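Local coordinates for L-ornithine N(5)-monooxygenase (Pseudomonas aeruginosa, PDB 3S5W), which uses FAD, NADPH and oxygen to hydroxylate the side-chain nitrogen of L-ornithine, the first step in making the hydroxamate groups of the siderophore pyoverdin, at residues L264-F277 / Y300-I313. Numbering follows the deposited sequence.
With ONH (N~5~-hydroxy-L-ornithine), chain E; NAP (NADP nicotinamide-adenine-dinucleotide phosphate), chain F.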
loop_
_atom_site.group_PDB
_atom_site.type_symbol
_atom_site.label_atom_id
_atom_site.label_comp_id
_atom_site.label_asym_id
_atom_site.label_seq_id
_atom_site.Cartn_x
_atom_site.Cartn_y
_atom_site.Cartn_z
ATOM N N LEU A 264 5.402 11.675 18.149
ATOM C CA LEU A 264 5.266 11.673 16.688
ATOM C C LEU A 264 6.564 12.205 16.136
ATOM O O LEU A 264 7.080 13.216 16.640
ATOM C CB LEU A 264 4.084 12.547 16.199
ATOM C CG LEU A 264 2.701 12.233 16.743
ATOM C CD1 LEU A 264 1.635 13.098 15.996
ATOM C CD2 LEU A 264 2.343 10.727 16.636
ATOM N N LYS A 265 7.088 11.571 15.082
ATOM C CA LYS A 265 8.377 11.982 14.522
ATOM C C LYS A 265 8.250 12.277 13.037
ATOM O O LYS A 265 7.488 11.600 12.358
ATOM C CB LYS A 265 9.411 10.890 14.726
ATOM C CG LYS A 265 9.490 10.509 16.212
ATOM C CD LYS A 265 10.822 10.185 16.698
ATOM C CE LYS A 265 10.737 9.906 18.201
ATOM N NZ LYS A 265 11.916 9.081 18.541
ATOM N N PRO A 266 9.015 13.272 12.546
ATOM C CA PRO A 266 8.776 13.755 11.191
ATOM C C PRO A 266 9.386 12.847 10.138
ATOM O O PRO A 266 10.508 12.326 10.300
ATOM C CB PRO A 266 9.467 15.136 11.169
ATOM C CG PRO A 266 10.564 15.041 12.233
ATOM C CD PRO A 266 9.962 14.137 13.301
ATOM N N ALA A 267 8.643 12.701 9.053
ATOM C CA ALA A 267 9.105 11.998 7.865
ATOM C C ALA A 267 10.246 12.775 7.205
ATOM O O ALA A 267 10.117 13.981 6.975
ATOM C CB ALA A 267 7.950 11.835 6.890
ATOM N N ASP A 268 11.347 12.076 6.916
ATOM C CA ASP A 268 12.493 12.687 6.254
ATOM C C ASP A 268 12.342 12.613 4.723
ATOM O O ASP A 268 12.493 11.545 4.131
ATOM C CB ASP A 268 13.806 12.015 6.691
ATOM C CG ASP A 268 15.058 12.849 6.331
ATOM O OD1 ASP A 268 14.941 13.778 5.485
ATOM O OD2 ASP A 268 16.157 12.552 6.890
ATOM N N ASP A 269 12.045 13.763 4.104
ATOM C CA ASP A 269 12.143 13.922 2.646
ATOM C C ASP A 269 13.120 15.080 2.258
ATOM O O ASP A 269 13.028 15.624 1.162
ATOM C CB ASP A 269 10.731 14.144 2.045
ATOM C CG ASP A 269 10.139 15.501 2.448
ATOM O OD1 ASP A 269 10.601 16.080 3.461
ATOM O OD2 ASP A 269 9.256 16.006 1.721
ATOM N N SER A 270 14.074 15.412 3.138
ATOM C CA SER A 270 15.128 16.385 2.800
ATOM C C SER A 270 15.886 15.836 1.559
ATOM O O SER A 270 15.958 14.607 1.362
ATOM C CB SER A 270 16.074 16.634 4.020
ATOM O OG SER A 270 16.789 15.445 4.373
ATOM N N PRO A 271 16.442 16.734 0.719
ATOM C CA PRO A 271 16.791 16.321 -0.642
ATOM C C PRO A 271 17.947 15.300 -0.814
ATOM O O PRO A 271 17.874 14.447 -1.720
ATOM C CB PRO A 271 17.049 17.656 -1.370
ATOM C CG PRO A 271 17.422 18.628 -0.276
ATOM C CD PRO A 271 16.534 18.204 0.893
ATOM N N PHE A 272 18.996 15.362 0.010
ATOM C CA PHE A 272 20.055 14.345 -0.093
ATOM C C PHE A 272 19.531 12.976 0.350
ATOM O O PHE A 272 19.740 11.979 -0.339
ATOM C CB PHE A 272 21.288 14.693 0.756
ATOM C CG PHE A 272 22.042 15.897 0.253
ATOM C CD1 PHE A 272 22.997 15.764 -0.751
ATOM C CD2 PHE A 272 21.784 17.155 0.790
ATOM C CE1 PHE A 272 23.709 16.875 -1.206
ATOM C CE2 PHE A 272 22.486 18.281 0.321
ATOM C CZ PHE A 272 23.442 18.132 -0.666
ATOM N N VAL A 273 18.883 12.944 1.509
ATOM C CA VAL A 273 18.235 11.725 2.009
ATOM C C VAL A 273 17.259 11.152 0.961
ATOM O O VAL A 273 17.211 9.928 0.733
ATOM C CB VAL A 273 17.530 12.034 3.347
ATOM C CG1 VAL A 273 16.526 10.923 3.749
ATOM C CG2 VAL A 273 18.570 12.258 4.435
ATOM N N ASN A 274 16.507 12.042 0.310
ATOM C CA ASN A 274 15.455 11.598 -0.616
ATOM C C ASN A 274 15.991 10.875 -1.849
ATOM O O ASN A 274 15.227 10.195 -2.571
ATOM C CB ASN A 274 14.517 12.737 -1.032
ATOM C CG ASN A 274 13.088 12.230 -1.289
ATOM O OD1 ASN A 274 12.494 11.579 -0.426
ATOM N ND2 ASN A 274 12.554 12.522 -2.459
ATOM N N GLU A 275 17.300 11.015 -2.078
ATOM C CA GLU A 275 17.968 10.221 -3.120
ATOM C C GLU A 275 17.854 8.692 -2.911
ATOM O O GLU A 275 18.038 7.934 -3.872
ATOM C CB GLU A 275 19.419 10.654 -3.315
ATOM C CG GLU A 275 19.451 12.051 -3.995
ATOM C CD GLU A 275 20.831 12.536 -4.338
ATOM O OE1 GLU A 275 21.807 11.842 -4.000
ATOM O OE2 GLU A 275 20.936 13.637 -4.919
ATOM N N VAL A 276 17.524 8.259 -1.702
ATOM C CA VAL A 276 17.318 6.801 -1.418
ATOM C C VAL A 276 16.118 6.213 -2.188
ATOM O O VAL A 276 15.968 4.970 -2.293
ATOM C CB VAL A 276 17.251 6.491 0.118
ATOM C CG1 VAL A 276 15.950 6.947 0.756
ATOM C CG2 VAL A 276 17.480 5.029 0.426
ATOM N N PHE A 277 15.261 7.102 -2.699
ATOM C CA PHE A 277 14.103 6.679 -3.507
ATOM C C PHE A 277 14.348 6.730 -5.014
ATOM O O PHE A 277 13.512 6.241 -5.804
ATOM C CB PHE A 277 12.863 7.514 -3.139
ATOM C CG PHE A 277 12.471 7.385 -1.713
ATOM C CD1 PHE A 277 12.863 8.348 -0.786
ATOM C CD2 PHE A 277 11.721 6.290 -1.272
ATOM C CE1 PHE A 277 12.506 8.223 0.569
ATOM C CE2 PHE A 277 11.362 6.157 0.068
ATOM C CZ PHE A 277 11.754 7.144 0.998
ATOM N N TYR A 300 17.696 4.544 6.923
ATOM C CA TYR A 300 16.703 5.380 6.229
ATOM C C TYR A 300 15.260 4.993 6.561
ATOM O O TYR A 300 14.336 5.356 5.836
ATOM C CB TYR A 300 16.951 5.310 4.717
ATOM C CG TYR A 300 18.199 6.065 4.271
ATOM C CD1 TYR A 300 18.134 7.430 3.985
ATOM C CD2 TYR A 300 19.435 5.413 4.146
ATOM C CE1 TYR A 300 19.262 8.143 3.591
ATOM C CE2 TYR A 300 20.574 6.114 3.730
ATOM C CZ TYR A 300 20.478 7.481 3.457
ATOM O OH TYR A 300 21.582 8.203 3.044
ATOM N N HIS A 301 15.077 4.248 7.651
ATOM C CA HIS A 301 13.753 3.788 8.067
ATOM C C HIS A 301 12.774 4.966 8.212
ATOM O O HIS A 301 11.601 4.847 7.832
ATOM C CB HIS A 301 13.851 3.027 9.400
ATOM C CG HIS A 301 12.663 2.165 9.712
ATOM N ND1 HIS A 301 11.847 2.380 10.810
ATOM C CD2 HIS A 301 12.184 1.054 9.103
ATOM C CE1 HIS A 301 10.907 1.451 10.851
ATOM N NE2 HIS A 301 11.087 0.641 9.824
ATOM N N ASN A 302 13.277 6.107 8.712
ATOM C CA ASN A 302 12.442 7.273 8.986
ATOM C C ASN A 302 12.064 8.136 7.766
ATOM O O ASN A 302 11.470 9.206 7.912
ATOM C CB ASN A 302 13.070 8.138 10.107
ATOM C CG ASN A 302 14.182 9.010 9.613
ATOM O OD1 ASN A 302 14.889 8.659 8.659
ATOM N ND2 ASN A 302 14.346 10.189 10.248
ATOM N N THR A 303 12.433 7.691 6.580
ATOM C CA THR A 303 11.922 8.311 5.331
ATOM C C THR A 303 10.537 7.742 5.012
ATOM O O THR A 303 9.803 8.287 4.203
ATOM C CB THR A 303 12.814 7.967 4.140
ATOM O OG1 THR A 303 12.855 6.540 3.992
ATOM C CG2 THR A 303 14.229 8.510 4.358
ATOM N N ASN A 304 10.170 6.643 5.672
ATOM C CA ASN A 304 8.932 5.967 5.288
ATOM C C ASN A 304 8.088 5.312 6.374
ATOM O O ASN A 304 6.893 5.140 6.174
ATOM C CB ASN A 304 9.213 4.935 4.186
ATOM C CG ASN A 304 7.920 4.466 3.477
ATOM O OD1 ASN A 304 7.202 5.279 2.892
ATOM N ND2 ASN A 304 7.604 3.159 3.570
ATOM N N TYR A 305 8.683 4.902 7.488
ATOM C CA TYR A 305 7.953 4.124 8.486
ATOM C C TYR A 305 7.949 4.823 9.833
ATOM O O TYR A 305 8.988 5.408 10.223
ATOM C CB TYR A 305 8.607 2.737 8.654
ATOM C CG TYR A 305 8.527 1.884 7.415
ATOM C CD1 TYR A 305 7.310 1.289 7.051
ATOM C CD2 TYR A 305 9.663 1.640 6.622
ATOM C CE1 TYR A 305 7.207 0.499 5.926
ATOM C CE2 TYR A 305 9.580 0.839 5.468
ATOM C CZ TYR A 305 8.336 0.268 5.134
ATOM O OH TYR A 305 8.188 -0.525 4.017
ATOM N N SER A 306 6.796 4.754 10.524
ATOM C CA SER A 306 6.581 5.335 11.864
ATOM C C SER A 306 6.864 6.842 11.896
ATOM O O SER A 306 7.412 7.376 12.890
ATOM C CB SER A 306 7.452 4.632 12.925
ATOM O OG SER A 306 7.203 3.233 12.940
ATOM N N VAL A 307 6.492 7.524 10.817
ATOM C CA VAL A 307 6.756 8.957 10.727
ATOM C C VAL A 307 5.518 9.631 10.121
ATOM O O VAL A 307 4.676 8.977 9.477
ATOM C CB VAL A 307 7.993 9.282 9.872
ATOM C CG1 VAL A 307 9.330 8.940 10.619
ATOM C CG2 VAL A 307 7.930 8.611 8.459
ATOM N N VAL A 308 5.434 10.926 10.363
ATOM C CA VAL A 308 4.286 11.758 10.021
ATOM C C VAL A 308 4.828 13.014 9.307
ATOM O O VAL A 308 5.895 13.542 9.683
ATOM C CB VAL A 308 3.588 12.194 11.325
ATOM C CG1 VAL A 308 2.350 13.041 11.072
ATOM C CG2 VAL A 308 3.217 10.945 12.197
ATOM N N ASP A 309 4.117 13.455 8.265
ATOM C CA ASP A 309 4.427 14.737 7.617
ATOM C C ASP A 309 4.588 15.864 8.663
ATOM O O ASP A 309 3.761 16.002 9.575
ATOM C CB ASP A 309 3.328 15.108 6.613
ATOM C CG ASP A 309 3.487 16.528 6.113
ATOM O OD1 ASP A 309 2.699 17.410 6.531
ATOM O OD2 ASP A 309 4.458 16.777 5.353
ATOM N N THR A 310 5.681 16.635 8.559
ATOM C CA THR A 310 5.945 17.712 9.521
ATOM C C THR A 310 4.738 18.615 9.799
ATOM O O THR A 310 4.459 18.910 10.952
ATOM C CB THR A 310 7.185 18.557 9.112
ATOM O OG1 THR A 310 8.333 17.714 9.176
ATOM C CG2 THR A 310 7.431 19.693 10.102
ATOM N N ASP A 311 4.021 19.037 8.745
ATOM C CA ASP A 311 2.903 19.974 8.934
ATOM C C ASP A 311 1.775 19.355 9.723
ATOM O O ASP A 311 1.107 20.028 10.492
ATOM C CB ASP A 311 2.402 20.542 7.608
ATOM C CG ASP A 311 3.459 21.454 6.932
ATOM O OD1 ASP A 311 4.337 22.035 7.626
ATOM O OD2 ASP A 311 3.413 21.582 5.695
ATOM N N LEU A 312 1.577 18.054 9.523
ATOM C CA LEU A 312 0.552 17.333 10.255
ATOM C C LEU A 312 0.957 17.158 11.739
ATOM O O LEU A 312 0.127 17.274 12.641
ATOM C CB LEU A 312 0.266 15.981 9.524
ATOM C CG LEU A 312 -0.835 15.063 10.070
ATOM C CD1 LEU A 312 -2.115 15.819 10.324
ATOM C CD2 LEU A 312 -1.104 13.880 9.128
ATOM N N ILE A 313 2.245 16.920 12.008
ATOM C CA ILE A 313 2.706 16.943 13.426
ATOM C C ILE A 313 2.376 18.301 14.087
ATOM O O ILE A 313 1.843 18.371 15.204
ATOM C CB ILE A 313 4.214 16.660 13.550
ATOM C CG1 ILE A 313 4.534 15.264 12.976
ATOM C CG2 ILE A 313 4.654 16.825 14.995
ATOM C CD1 ILE A 313 6.006 14.800 13.137
HETATM C C ONH E . 9.848 9.838 -2.580
HETATM N N ONH E . 9.956 10.613 -0.244
HETATM O O ONH E . 10.053 11.056 -2.862
HETATM C CA ONH E . 9.588 9.491 -1.142
HETATM C CB ONH E . 8.129 9.049 -0.974
HETATM C CD ONH E . 6.476 8.171 0.627
HETATM N NE ONH E . 6.343 7.769 2.003
HETATM C CG ONH E . 7.915 8.605 0.464
HETATM O OZ ONH E . 5.072 7.743 2.533
HETATM O OXT ONH E . 9.851 8.896 -3.423
HETATM P PA NAP F . 3.756 2.564 9.645
HETATM O O1A NAP F . 4.622 3.693 9.283
HETATM O O2A NAP F . 4.373 1.260 9.499
HETATM O O5B NAP F . 3.170 2.892 11.082
HETATM C C5B NAP F . 2.798 1.816 11.860
HETATM C C4B NAP F . 2.510 2.430 13.214
HETATM O O4B NAP F . 1.903 1.389 13.925
HETATM C C3B NAP F . 3.808 2.815 13.936
HETATM O O3B NAP F . 3.466 3.906 14.781
HETATM C C2B NAP F . 4.050 1.541 14.765
HETATM O O2B NAP F . 4.695 1.828 15.972
HETATM C C1B NAP F . 2.609 1.086 15.100
HETATM N N9A NAP F . 2.604 -0.353 15.408
HETATM C C8A NAP F . 2.934 -1.387 14.557
HETATM N N7A NAP F . 2.820 -2.561 15.217
HETATM C C5A NAP F . 2.451 -2.285 16.479
HETATM C C6A NAP F . 2.217 -3.101 17.587
HETATM N N6A NAP F . 2.376 -4.416 17.498
HETATM N N1A NAP F . 1.851 -2.518 18.763
HETATM C C2A NAP F . 1.694 -1.165 18.894
HETATM N N3A NAP F . 1.927 -0.345 17.797
HETATM C C4A NAP F . 2.314 -0.902 16.622
HETATM O O3 NAP F . 2.352 2.622 8.849
HETATM P PN NAP F . 1.390 3.838 8.329
HETATM O O1N NAP F . 0.159 3.160 7.802
HETATM O O2N NAP F . 1.206 4.918 9.352
HETATM O O5D NAP F . 2.327 4.304 7.106
HETATM C C5D NAP F . 2.713 5.598 6.692
HETATM C C4D NAP F . 2.795 5.378 5.185
HETATM O O4D NAP F . 2.482 6.481 4.378
HETATM C C3D NAP F . 4.119 4.913 4.600
HETATM O O3D NAP F . 4.520 3.669 5.123
HETATM C C2D NAP F . 3.745 4.929 3.109
HETATM O O2D NAP F . 3.242 3.717 2.561
HETATM C C1D NAP F . 2.645 5.998 3.049
HETATM P P2B NAP F . 6.271 1.560 16.235
HETATM O O1X NAP F . 6.321 1.582 17.758
HETATM O O2X NAP F . 6.947 2.730 15.548
HETATM O O3X NAP F . 6.660 0.250 15.597
HETATM O O HOH W 1 5.978 9.091 14.430
HETATM O O HOH W 2 12.026 11.241 12.028
HETATM O O HOH W 3 7.878 15.538 6.917
HETATM O O HOH W 4 10.390 10.466 2.637
HETATM O O HOH W 5 16.748 9.974 7.382
HETATM O O HOH W 6 15.905 12.589 9.486
#
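Leu264 CB meets Ile313 CG1 at 4.2 Å, in the first turn of helix 310-326. Lys265 O then accepts from Val308 N at 2.9 Å, in the carbonyl plane, and Ala267 N returns a bond to Val308 O, this donor standing 51° above the carbonyl plane. The pair makes a single beta bridge between Pro266 and Val308, while Ile313 CD1 abuts the Lys265-Pro266 peptide, 3.4 Å from Pro266 N. Ala267 CB meets Val307 CG2, and Asp268 N reaches Asn302 O almost straight (173° at the hydrogen). Asp268 OD1 accepts from Ser270 N, closing an Asx turn, and on its syn side also from Ser270 OG. Val273 CG1, swung anti to the backbone N (chi1 165°), is thereby pressed tightly on Thr303 CG2 (3.4 Å) and lies at the edge of the Tyr300 ring. Here the two segments wall the active site: Asn274 grips the amino acid end of N5-hydroxyornithine, ND2 to its O and OD1 to its N, whereas Asn304 OD1 takes its NE and Ser306 N and OG bond NADP O1A and O2X. Val276 CG2 sits over a face of the Tyr300 ring, 4.3 Å from its centroid, a CH-pi contact. Phe277 carries the ligand CA over its ring centre, and Phe277 CZ lies 3.2 Å from Thr303 OG1, a hydroxyl that donates to Tyr300 O.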